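Local coordinates for glycoside hydrolase family protein (Novosphingobium sp. PP1Y, PDB 6Q2F), which hydrolyses alpha-L-rhamnosyl linkages in glycosides, as an alpha-L-rhamnosidase, at residues E583-D587 and H588-L592; E616-Q620 and T621-D625; A510-P514 and R515-Q519; T177-F180 and Q181-P185. All coordinates share one frame; numbering follows the deposited sequence.

Contact 1: residues E583-D587 and H588-L592; sequences EALED and HRPML. With NA (sodium ion), chain B.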
loop_
_atom_site.group_PDB
_atom_site.type_symbol
_atom_site.label_atom_id
_atom_site.label_comp_id
_atom_site.label_asym_id
_atom_site.label_seq_id
_atom_site.Cartn_x
_atom_site.Cartn_y
_atom_site.Cartn_z
ATOM N N GLU A 583 -7.815 -1.179 2.491
ATOM C CA GLU A 583 -6.461 -1.189 1.974
ATOM C C GLU A 583 -6.229 -2.518 1.279
ATOM O O GLU A 583 -7.067 -3.416 1.317
ATOM C CB GLU A 583 -5.439 -0.973 3.096
ATOM C CG GLU A 583 -5.503 0.365 3.752
ATOM C CD GLU A 583 -4.302 0.633 4.680
ATOM O OE1 GLU A 583 -3.475 -0.281 4.895
ATOM O OE2 GLU A 583 -4.203 1.764 5.184
ATOM N N ALA A 584 -5.070 -2.656 0.656
ATOM C CA ALA A 584 -4.743 -3.893 -0.032
ATOM C C ALA A 584 -3.348 -4.380 0.325
ATOM O O ALA A 584 -3.071 -4.673 1.489
ATOM C CB ALA A 584 -4.904 -3.711 -1.548
ATOM N N LEU A 585 -2.483 -4.549 -0.668
ATOM C CA LEU A 585 -1.096 -4.989 -0.481
ATOM C C LEU A 585 -0.162 -3.968 0.132
ATOM O O LEU A 585 0.565 -4.278 1.019
ATOM C CB LEU A 585 -0.505 -5.585 -1.756
ATOM C CG LEU A 585 -1.334 -6.635 -2.470
ATOM C CD1 LEU A 585 -0.728 -7.036 -3.785
ATOM C CD2 LEU A 585 -1.560 -7.828 -1.606
ATOM N N GLU A 586 -0.240 -2.749 -0.374
ATOM C CA GLU A 586 0.525 -1.594 0.111
ATOM C C GLU A 586 2.008 -1.673 -0.222
ATOM O O GLU A 586 2.551 -0.747 -0.839
ATOM C CB GLU A 586 0.361 -1.388 1.630
ATOM C CG GLU A 586 1.112 -0.135 2.137
ATOM C CD GLU A 586 0.958 0.109 3.628
ATOM O OE1 GLU A 586 2.003 0.236 4.288
ATOM O OE2 GLU A 586 -0.181 0.182 4.129
ATOM N N ASP A 587 2.667 -2.759 0.178
ATOM C CA ASP A 587 4.130 -2.852 0.187
ATOM C C ASP A 587 4.570 -4.048 -0.659
ATOM O O ASP A 587 4.506 -5.196 -0.203
ATOM C CB ASP A 587 4.637 -2.961 1.630
ATOM C CG ASP A 587 6.153 -2.882 1.743
ATOM O OD1 ASP A 587 6.829 -2.626 0.730
ATOM O OD2 ASP A 587 6.666 -3.062 2.873
ATOM N N HIS A 588 5.037 -3.763 -1.879
ATOM C CA HIS A 588 5.519 -4.777 -2.837
ATOM C C HIS A 588 4.464 -5.878 -2.966
ATOM O O HIS A 588 3.293 -5.581 -3.237
ATOM C CB HIS A 588 6.891 -5.251 -2.413
ATOM C CG HIS A 588 7.927 -4.180 -2.452
ATOM N ND1 HIS A 588 8.076 -3.255 -1.443
ATOM C CD2 HIS A 588 8.858 -3.874 -3.384
ATOM C CE1 HIS A 588 9.064 -2.432 -1.745
ATOM N NE2 HIS A 588 9.555 -2.784 -2.918
ATOM N N ARG A 589 4.817 -7.149 -2.772
ATOM C CA ARG A 589 3.936 -8.264 -3.095
ATOM C C ARG A 589 3.956 -9.248 -1.937
ATOM O O ARG A 589 4.644 -10.277 -1.984
ATOM C CB ARG A 589 4.353 -8.920 -4.415
ATOM C CG ARG A 589 3.336 -9.963 -4.928
ATOM C CD ARG A 589 3.705 -10.489 -6.306
ATOM N NE ARG A 589 2.529 -11.049 -6.971
ATOM C CZ ARG A 589 2.509 -11.519 -8.214
ATOM N NH1 ARG A 589 3.615 -11.511 -8.958
ATOM N NH2 ARG A 589 1.374 -11.995 -8.712
ATOM N N PRO A 590 3.224 -8.950 -0.862
ATOM C CA PRO A 590 3.263 -9.825 0.318
ATOM C C PRO A 590 2.515 -11.135 0.118
ATOM O O PRO A 590 2.810 -12.111 0.814
ATOM C CB PRO A 590 2.605 -8.970 1.407
ATOM C CG PRO A 590 1.684 -8.094 0.652
ATOM C CD PRO A 590 2.364 -7.781 -0.651
HETATM N N MSE A 591 1.555 -11.178 -0.806
HETATM C CA MSE A 591 0.825 -12.410 -1.119
HETATM C C MSE A 591 0.208 -12.278 -2.508
HETATM O O MSE A 591 0.295 -11.212 -3.121
HETATM C CB MSE A 591 -0.269 -12.677 -0.102
HETATM C CG MSE A 591 -1.383 -11.649 -0.174
HETATM SE SE MSE A 591 -2.851 -11.878 1.076
HETATM C CE MSE A 591 -3.557 -13.614 0.531
ATOM N N LEU A 592 -0.412 -13.356 -2.996
ATOM C CA LEU A 592 -1.142 -13.299 -4.253
ATOM C C LEU A 592 -2.351 -12.394 -4.106
ATOM O O LEU A 592 -2.917 -12.229 -3.020
ATOM C CB LEU A 592 -1.594 -14.693 -4.696
ATOM C CG LEU A 592 -0.428 -15.621 -5.026
ATOM C CD1 LEU A 592 -0.924 -17.048 -5.307
ATOM C CD2 LEU A 592 0.350 -15.040 -6.240
HETATM NA NA NA B . -1.378 -0.267 6.143
#

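Contact 2: residues E616-Q620 and T621-D625; sequences EGPRQ and TLIAD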
loop_
_atom_site.group_PDB
_atom_site.type_symbol
_atom_site.label_atom_id
_atom_site.label_comp_id
_atom_site.label_asym_id
_atom_site.label_seq_id
_atom_site.Cartn_x
_atom_site.Cartn_y
_atom_site.Cartn_z
ATOM N N GLU A 616 15.457 11.705 -0.635
ATOM C CA GLU A 616 15.266 10.296 -0.944
ATOM C C GLU A 616 14.048 10.046 -1.820
ATOM O O GLU A 616 14.045 9.090 -2.600
ATOM C CB GLU A 616 15.137 9.497 0.349
ATOM C CG GLU A 616 16.106 9.930 1.423
ATOM C CD GLU A 616 16.513 8.788 2.333
ATOM O OE1 GLU A 616 16.774 7.677 1.811
ATOM O OE2 GLU A 616 16.568 8.998 3.563
ATOM N N GLY A 617 13.016 10.873 -1.696
ATOM C CA GLY A 617 11.772 10.657 -2.391
ATOM C C GLY A 617 10.905 9.636 -1.682
ATOM O O GLY A 617 11.354 8.902 -0.797
ATOM N N PRO A 618 9.636 9.582 -2.050
ATOM C CA PRO A 618 8.718 8.648 -1.389
ATOM C C PRO A 618 9.073 7.201 -1.698
ATOM O O PRO A 618 9.786 6.892 -2.652
ATOM C CB PRO A 618 7.355 9.016 -1.981
ATOM C CG PRO A 618 7.700 9.519 -3.374
ATOM C CD PRO A 618 9.011 10.274 -3.192
ATOM N N ARG A 619 8.568 6.305 -0.859
ATOM C CA ARG A 619 8.621 4.887 -1.186
ATOM C C ARG A 619 7.753 4.629 -2.405
ATOM O O ARG A 619 6.544 4.876 -2.371
ATOM C CB ARG A 619 8.151 4.061 0.001
ATOM C CG ARG A 619 9.094 4.186 1.211
ATOM C CD ARG A 619 8.461 3.500 2.425
ATOM N NE ARG A 619 8.098 2.108 2.153
ATOM C CZ ARG A 619 7.145 1.449 2.803
ATOM N NH1 ARG A 619 6.439 2.068 3.744
ATOM N NH2 ARG A 619 6.884 0.183 2.501
ATOM N N GLN A 620 8.376 4.148 -3.482
ATOM C CA GLN A 620 7.665 3.967 -4.747
ATOM C C GLN A 620 6.443 3.067 -4.583
ATOM O O GLN A 620 5.397 3.326 -5.183
ATOM C CB GLN A 620 8.612 3.406 -5.802
ATOM C CG GLN A 620 9.744 4.385 -6.157
ATOM C CD GLN A 620 9.219 5.714 -6.665
ATOM O OE1 GLN A 620 8.308 5.762 -7.488
ATOM N NE2 GLN A 620 9.779 6.802 -6.160
ATOM N N THR A 621 6.540 2.024 -3.750
ATOM C CA THR A 621 5.405 1.116 -3.615
ATOM C C THR A 621 4.164 1.850 -3.119
ATOM O O THR A 621 3.033 1.450 -3.430
ATOM C CB THR A 621 5.764 -0.048 -2.682
ATOM O OG1 THR A 621 4.704 -1.011 -2.687
ATOM C CG2 THR A 621 6.028 0.434 -1.244
ATOM N N LEU A 622 4.358 2.933 -2.370
ATOM C CA LEU A 622 3.238 3.692 -1.825
ATOM C C LEU A 622 2.631 4.627 -2.863
ATOM O O LEU A 622 1.457 4.983 -2.754
ATOM C CB LEU A 622 3.700 4.473 -0.590
ATOM C CG LEU A 622 4.228 3.578 0.545
ATOM C CD1 LEU A 622 4.509 4.373 1.815
ATOM C CD2 LEU A 622 3.221 2.494 0.837
ATOM N N ILE A 623 3.421 5.057 -3.849
ATOM C CA ILE A 623 2.864 5.780 -4.992
ATOM C C ILE A 623 1.937 4.858 -5.782
ATOM O O ILE A 623 0.784 5.192 -6.062
ATOM C CB ILE A 623 3.992 6.336 -5.882
ATOM C CG1 ILE A 623 4.951 7.260 -5.095
ATOM C CG2 ILE A 623 3.408 6.997 -7.127
ATOM C CD1 ILE A 623 4.300 8.443 -4.394
ATOM N N ALA A 624 2.437 3.668 -6.133
ATOM C CA ALA A 624 1.604 2.669 -6.807
ATOM C C ALA A 624 0.382 2.307 -5.972
ATOM O O ALA A 624 -0.727 2.191 -6.505
ATOM C CB ALA A 624 2.432 1.418 -7.112
ATOM N N ASP A 625 0.567 2.161 -4.654
ATOM C CA ASP A 625 -0.543 1.822 -3.764
ATOM C C ASP A 625 -1.660 2.855 -3.868
ATOM O O ASP A 625 -2.844 2.507 -4.008
ATOM C CB ASP A 625 -0.025 1.717 -2.324
ATOM C CG ASP A 625 -1.080 1.218 -1.345
ATOM O OD1 ASP A 625 -1.962 0.434 -1.756
ATOM O OD2 ASP A 625 -1.027 1.641 -0.161
#

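Contact 3: residues A510-P514 and R515-Q519; sequences ANWTP and RMLEQ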
loop_
_atom_site.group_PDB
_atom_site.type_symbol
_atom_site.label_atom_id
_atom_site.label_comp_id
_atom_site.label_asym_id
_atom_site.label_seq_id
_atom_site.Cartn_x
_atom_site.Cartn_y
_atom_site.Cartn_z
ATOM N N ALA A 510 -0.776 -18.776 1.792
ATOM C CA ALA A 510 -1.731 -19.875 1.783
ATOM C C ALA A 510 -2.097 -20.232 0.343
ATOM O O ALA A 510 -2.201 -19.357 -0.524
ATOM C CB ALA A 510 -2.982 -19.496 2.569
ATOM N N ASN A 511 -2.280 -21.529 0.081
ATOM C CA ASN A 511 -2.544 -21.925 -1.299
ATOM C C ASN A 511 -3.512 -23.094 -1.387
ATOM O O ASN A 511 -3.472 -23.849 -2.375
ATOM C CB ASN A 511 -1.242 -22.282 -2.031
ATOM C CG ASN A 511 -0.606 -23.579 -1.521
ATOM O OD1 ASN A 511 -1.054 -24.186 -0.551
ATOM N ND2 ASN A 511 0.465 -23.999 -2.192
ATOM N N TRP A 512 -4.350 -23.302 -0.373
ATOM C CA TRP A 512 -5.413 -24.292 -0.475
ATOM C C TRP A 512 -6.653 -23.777 0.240
ATOM O O TRP A 512 -6.576 -23.039 1.227
ATOM C CB TRP A 512 -5.023 -25.668 0.109
ATOM C CG TRP A 512 -6.170 -26.630 0.006
ATOM C CD1 TRP A 512 -7.012 -27.001 0.998
ATOM C CD2 TRP A 512 -6.647 -27.268 -1.188
ATOM N NE1 TRP A 512 -7.970 -27.863 0.517
ATOM C CE2 TRP A 512 -7.773 -28.030 -0.830
ATOM C CE3 TRP A 512 -6.220 -27.277 -2.523
ATOM C CZ2 TRP A 512 -8.473 -28.810 -1.751
ATOM C CZ3 TRP A 512 -6.925 -28.034 -3.440
ATOM C CH2 TRP A 512 -8.035 -28.794 -3.048
ATOM N N THR A 513 -7.804 -24.176 -0.278
ATOM C CA THR A 513 -9.064 -23.923 0.396
ATOM C C THR A 513 -9.996 -25.043 -0.041
ATOM O O THR A 513 -9.851 -25.556 -1.158
ATOM C CB THR A 513 -9.614 -22.517 0.057
ATOM O OG1 THR A 513 -10.645 -22.141 0.979
ATOM C CG2 THR A 513 -10.146 -22.444 -1.377
ATOM N N PRO A 514 -10.920 -25.476 0.817
ATOM C CA PRO A 514 -11.613 -26.758 0.553
ATOM C C PRO A 514 -12.387 -26.816 -0.768
ATOM O O PRO A 514 -12.422 -27.879 -1.399
ATOM C CB PRO A 514 -12.532 -26.910 1.773
ATOM C CG PRO A 514 -11.758 -26.223 2.878
ATOM C CD PRO A 514 -11.168 -24.979 2.182
ATOM N N ARG A 515 -12.976 -25.711 -1.223
ATOM C CA ARG A 515 -13.715 -25.689 -2.481
ATOM C C ARG A 515 -12.827 -25.422 -3.681
ATOM O O ARG A 515 -13.351 -25.224 -4.779
ATOM C CB ARG A 515 -14.827 -24.634 -2.429
ATOM C CG ARG A 515 -15.869 -24.862 -1.316
ATOM C CD ARG A 515 -16.920 -23.756 -1.342
ATOM N NE ARG A 515 -18.023 -24.008 -0.412
ATOM C CZ ARG A 515 -19.295 -24.140 -0.771
ATOM N NH1 ARG A 515 -19.636 -24.034 -2.052
ATOM N NH2 ARG A 515 -20.225 -24.368 0.146
HETATM N N MSE A 516 -11.509 -25.428 -3.507
HETATM C CA MSE A 516 -10.570 -25.034 -4.572
HETATM C C MSE A 516 -10.812 -25.689 -5.950
HETATM O O MSE A 516 -10.758 -25.004 -6.975
HETATM C CB MSE A 516 -9.146 -25.333 -4.133
HETATM C CG MSE A 516 -8.107 -24.834 -5.083
HETATM SE SE MSE A 516 -8.051 -22.896 -5.064
HETATM C CE MSE A 516 -6.870 -22.656 -6.560
ATOM N N LEU A 517 -11.044 -27.005 -5.986
ATOM C CA LEU A 517 -11.232 -27.674 -7.274
ATOM C C LEU A 517 -12.459 -27.137 -8.008
ATOM O O LEU A 517 -12.395 -26.854 -9.208
ATOM C CB LEU A 517 -11.327 -29.194 -7.088
ATOM C CG LEU A 517 -10.044 -29.814 -6.531
ATOM C CD1 LEU A 517 -10.145 -31.340 -6.475
ATOM C CD2 LEU A 517 -8.828 -29.381 -7.360
ATOM N N GLU A 518 -13.579 -26.966 -7.299
ATOM C CA GLU A 518 -14.759 -26.364 -7.922
ATOM C C GLU A 518 -14.489 -24.922 -8.328
ATOM O O GLU A 518 -14.903 -24.490 -9.410
ATOM C CB GLU A 518 -15.963 -26.388 -6.978
ATOM C CG GLU A 518 -16.418 -27.747 -6.478
ATOM C CD GLU A 518 -17.244 -27.613 -5.202
ATOM O OE1 GLU A 518 -18.353 -27.033 -5.259
ATOM O OE2 GLU A 518 -16.765 -28.054 -4.134
ATOM N N GLN A 519 -13.831 -24.148 -7.456
ATOM C CA GLN A 519 -13.543 -22.756 -7.788
ATOM C C GLN A 519 -12.660 -22.678 -9.017
ATOM O O GLN A 519 -12.887 -21.849 -9.900
ATOM C CB GLN A 519 -12.869 -22.030 -6.613
ATOM C CG GLN A 519 -13.664 -22.000 -5.310
ATOM C CD GLN A 519 -14.850 -21.052 -5.367
ATOM O OE1 GLN A 519 -15.245 -20.595 -6.435
ATOM N NE2 GLN A 519 -15.444 -20.772 -4.210
HETATM O O HOH W 1 -13.121 -23.048 0.234
HETATM O O HOH W 2 -11.703 -28.791 -3.846
#

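Contact 4: residues T177-F180 and Q181-P185; sequences TGPF and QTLHP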
loop_
_atom_site.group_PDB
_atom_site.type_symbol
_atom_site.label_atom_id
_atom_site.label_comp_id
_atom_site.label_asym_id
_atom_site.label_seq_id
_atom_site.Cartn_x
_atom_site.Cartn_y
_atom_site.Cartn_z
ATOM N N THR A 177 1.651 -27.411 11.660
ATOM C CA THR A 177 1.374 -26.007 11.408
ATOM C C THR A 177 2.665 -25.292 10.999
ATOM O O THR A 177 3.701 -25.442 11.651
ATOM C CB THR A 177 0.768 -25.383 12.659
ATOM O OG1 THR A 177 -0.525 -25.957 12.879
ATOM C CG2 THR A 177 0.636 -23.877 12.504
ATOM N N GLY A 178 2.611 -24.527 9.909
ATOM C CA GLY A 178 3.811 -23.950 9.351
ATOM C C GLY A 178 3.642 -23.672 7.872
ATOM O O GLY A 178 2.545 -23.799 7.330
ATOM N N PRO A 179 4.734 -23.284 7.189
ATOM C CA PRO A 179 4.601 -22.754 5.822
ATOM C C PRO A 179 4.672 -23.806 4.723
ATOM O O PRO A 179 4.257 -23.541 3.588
ATOM C CB PRO A 179 5.783 -21.778 5.718
ATOM C CG PRO A 179 6.829 -22.383 6.613
ATOM C CD PRO A 179 6.058 -22.988 7.771
ATOM N N PHE A 180 5.290 -24.941 4.996
ATOM C CA PHE A 180 5.456 -25.945 3.975
ATOM C C PHE A 180 5.768 -27.316 4.529
ATOM O O PHE A 180 6.650 -27.445 5.330
ATOM C CB PHE A 180 6.592 -25.477 3.110
ATOM C CG PHE A 180 6.947 -26.394 2.016
ATOM C CD1 PHE A 180 7.843 -27.400 2.219
ATOM C CD2 PHE A 180 6.423 -26.215 0.773
ATOM C CE1 PHE A 180 8.188 -28.229 1.208
ATOM C CE2 PHE A 180 6.755 -27.046 -0.252
ATOM C CZ PHE A 180 7.643 -28.054 -0.034
ATOM N N GLN A 181 5.043 -28.327 4.098
ATOM C CA GLN A 181 5.277 -29.689 4.530
ATOM C C GLN A 181 5.444 -29.810 6.032
ATOM O O GLN A 181 4.554 -29.535 6.785
ATOM C CB GLN A 181 6.366 -30.390 3.726
ATOM C CG GLN A 181 6.028 -30.652 2.278
ATOM C CD GLN A 181 5.029 -31.762 2.092
ATOM O OE1 GLN A 181 3.983 -31.734 2.638
ATOM N NE2 GLN A 181 5.389 -32.751 1.339
ATOM N N THR A 182 6.613 -30.265 6.441
ATOM C CA THR A 182 6.945 -30.433 7.837
ATOM C C THR A 182 7.515 -29.215 8.545
ATOM O O THR A 182 7.739 -29.278 9.710
ATOM C CB THR A 182 7.992 -31.547 8.032
ATOM O OG1 THR A 182 9.085 -31.329 7.165
ATOM C CG2 THR A 182 7.438 -32.851 7.716
ATOM N N LEU A 183 7.750 -28.126 7.846
ATOM C CA LEU A 183 8.375 -26.954 8.448
ATOM C C LEU A 183 7.495 -26.343 9.533
ATOM O O LEU A 183 6.275 -26.231 9.386
ATOM C CB LEU A 183 8.677 -25.906 7.371
ATOM C CG LEU A 183 9.738 -26.319 6.352
ATOM C CD1 LEU A 183 10.095 -25.136 5.460
ATOM C CD2 LEU A 183 10.974 -26.849 7.086
ATOM N N HIS A 184 8.129 -25.913 10.611
ATOM C CA HIS A 184 7.467 -25.188 11.684
ATOM C C HIS A 184 7.471 -23.698 11.389
ATOM O O HIS A 184 8.202 -23.222 10.519
ATOM C CB HIS A 184 8.169 -25.487 13.011
ATOM C CG HIS A 184 8.067 -26.919 13.424
ATOM N ND1 HIS A 184 6.974 -27.419 14.101
ATOM C CD2 HIS A 184 8.898 -27.968 13.221
ATOM C CE1 HIS A 184 7.145 -28.714 14.304
ATOM N NE2 HIS A 184 8.304 -29.070 13.780
ATOM N N PRO A 185 6.657 -22.919 12.101
ATOM C CA PRO A 185 6.794 -21.459 12.037
ATOM C C PRO A 185 8.087 -21.030 12.706
ATOM O O PRO A 185 8.640 -21.775 13.526
ATOM C CB PRO A 185 5.558 -20.940 12.801
ATOM C CG PRO A 185 4.649 -22.166 12.962
ATOM C CD PRO A 185 5.569 -23.324 13.006
HETATM O O HOH W 3 4.150 -26.256 14.196
#

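Contact 1: residues E583-D587 and H588-L592
Asp587 and His588, adjacent in the chain, are joined through their side chains. With Asp587 CG anti to the backbone N (chi1 -173°), the carboxylate stands beside the carbonyl carbon, on the side of the following residue: Asp587 CB lies 3.6 Å from His588 N, and Asp587 CG comes 3.7 Å from His588 ND1. At the tip, Asp587 OD1 accepts a bond of 2.6 Å from His588 ND1. The N-H points at it almost straight (160°), and the oxygen sits in the imidazole plane, met nearly along its own C-O bond, while carboxylate and ring are turned 56° apart. This bond should restrain the ring's rotation, and the opposite nitrogen, His588 NE2, is held by Asp750. Leu585 CB packs on Pro590 CD at 3.8 Å, and Leu585 CD2 reaches CG of Met591, a selenomethionine, at 4.1 Å. The backbone bond from Asp587 N to Leu585 O, 2.7 Å, closes a gamma turn about Glu586, whose extended side chain leads off to the metal. Glu583 OE1 and Glu586 OE2 each lie 2.4 Å from the sodium ion, and Asp503, Ser504 and Glu644 complete the site. Residues 583-592 thus form a metal-binding loop following strand 579-582 of a (beta/alpha)8 barrel.

Contact 2: residues E616-Q620 and T621-D625
Gln620 O is approached by two amides of the helix that starts here. Ala624 N donates to it at 3.1 Å, nearly in line with the carbonyl and with an N-H angle of 168°; Ile623 N adds a weak bond to the same oxygen, bent to 121°. One residue earlier, Arg619 O takes Leu622 N at 2.9 Å, the donor standing well above the carbonyl plane, and a long, weak bond from Ile623 N. Contacts of both the i to i+3 and the i to i+4 kind thus coexist in the opening turn. Two side-chain contacts accompany these bonds. The ring of Pro618 meets the end of Ile623, Pro618 CG to Ile623 CD1 being 3.7 Å, the two side chains lying aslant. The arginine folds over Leu622 because its chain bends at chi3 (55°): Arg619 NH1 touches Leu622 CD1 at 3.6 Å, and Leu622 CG lies over one guanidinium face, off toward the rim. Arg619 NH2 rests against Thr621 CG2 at 3.8 Å, and Trp610 makes a cation-pi contact with the same group. Thr621 OG1 bonds Glu586 O and His588 N. This is the first turn of helix 620-636, which follows barrel strand 604-610.

Contact 3: residues A510-P514 and R515-Q519
Met516, modelled as selenomethionine, packs tightly on the six-membered ring of Trp512. Met516 CB is 3.8 Å from the centroid of that Trp512 ring and 21° off its normal, a CH-pi contact displaced toward the rim; the closest ring atom is Trp512 CZ3, 3.6 Å from Met516 CB. With Met516 CG anti to the backbone N (chi1 -174°), CG still touches the ring near CZ3, after which the bend at chi2 carries the selenium away. Leu517 CG approaches the ring's edge instead, near its plane, 4.1 Å from Trp512 CH2. Tyr445 and Tyr553 add further aromatic surface around the indole. The other side, at Pro514 and Arg515, is exposed and wet. One water donates to Thr513 OG1, which also hydrogen-bonds Asp465, and accepts from Arg515 N at 3.0 Å; a second donates to Pro514 O at 2.7 Å and accepts from Leu517 N at 2.9 Å. Between the two regions, Met516 N donates to Thr513 O at 2.9 Å, closing a type I turn that leads into helix 516-524, with Arg515 at the N-cap position. The amides of Arg515, Met516 and Leu517 are thus met by water, a carbonyl and water in turn, while the indole packs against the buried side of the first turn.

Contact 4: residues T177-F180 and Q181-P185
Phe180 and Gln181 meet through their first torsions: Phe180 places CG opposite the backbone N (chi1 178°), while Gln181 sets CG beside its own N (chi1 -67°), over the ring. Gln181 CG sits 3.9 Å from the centroid of the Phe180 ring, a CH-pi contact over the face, and its nearest ring atom is Phe180 CE1, 3.4 Å from Gln181 CG. A further bend at chi2 leads the amide away, where Gln181 NE2 bonds Trp155 O. The backbone reverses here in a type II' turn, Leu183 N donating to Phe180 O at 2.8 Å. Gly178 CA directs a C-H at Leu183 O, 3.4 Å away and nearly straight (166°), a close approach that bare glycine permits. Pro179 CD packs on Leu183 CB at 3.9 Å, and Thr177 O lies 3.1 Å from Pro185 CD. A water bridges this edge, donating to Thr177 O at 2.7 Å and lying 3.1 Å from His184 ND1. The turn lies in the connection from strand 164-165 to strand 206-217: Gly178 pairs by backbone with Leu447 at the end of strand 436-447, Gly178 O takes Lys152 NZ from strand 151-160, and Phe388 meets the Phe180 ring edge-to-face.

Contacts 1 and 2 are central, their centres about 6 and 9 Å from the centre of the chain, and touch each other, so the metal loop and helix 620-636 adjoin within the barrel. Contacts 3 and 4 lie farther out, centres about 26 and 28 Å from that point, where each joins buried residues to exposed ones; both border strand 151-160 and meet Phe388, though their nearest atoms stay about 7 Å apart. Contacts 2 and 3 both build a helix start, one largely through direct carbonyl bonds, the other partly through water. Chemistry follows place: carboxylates and a metal mark 583-592, whereas CH-pi packing with ordered water marks 510-519 and 177-185.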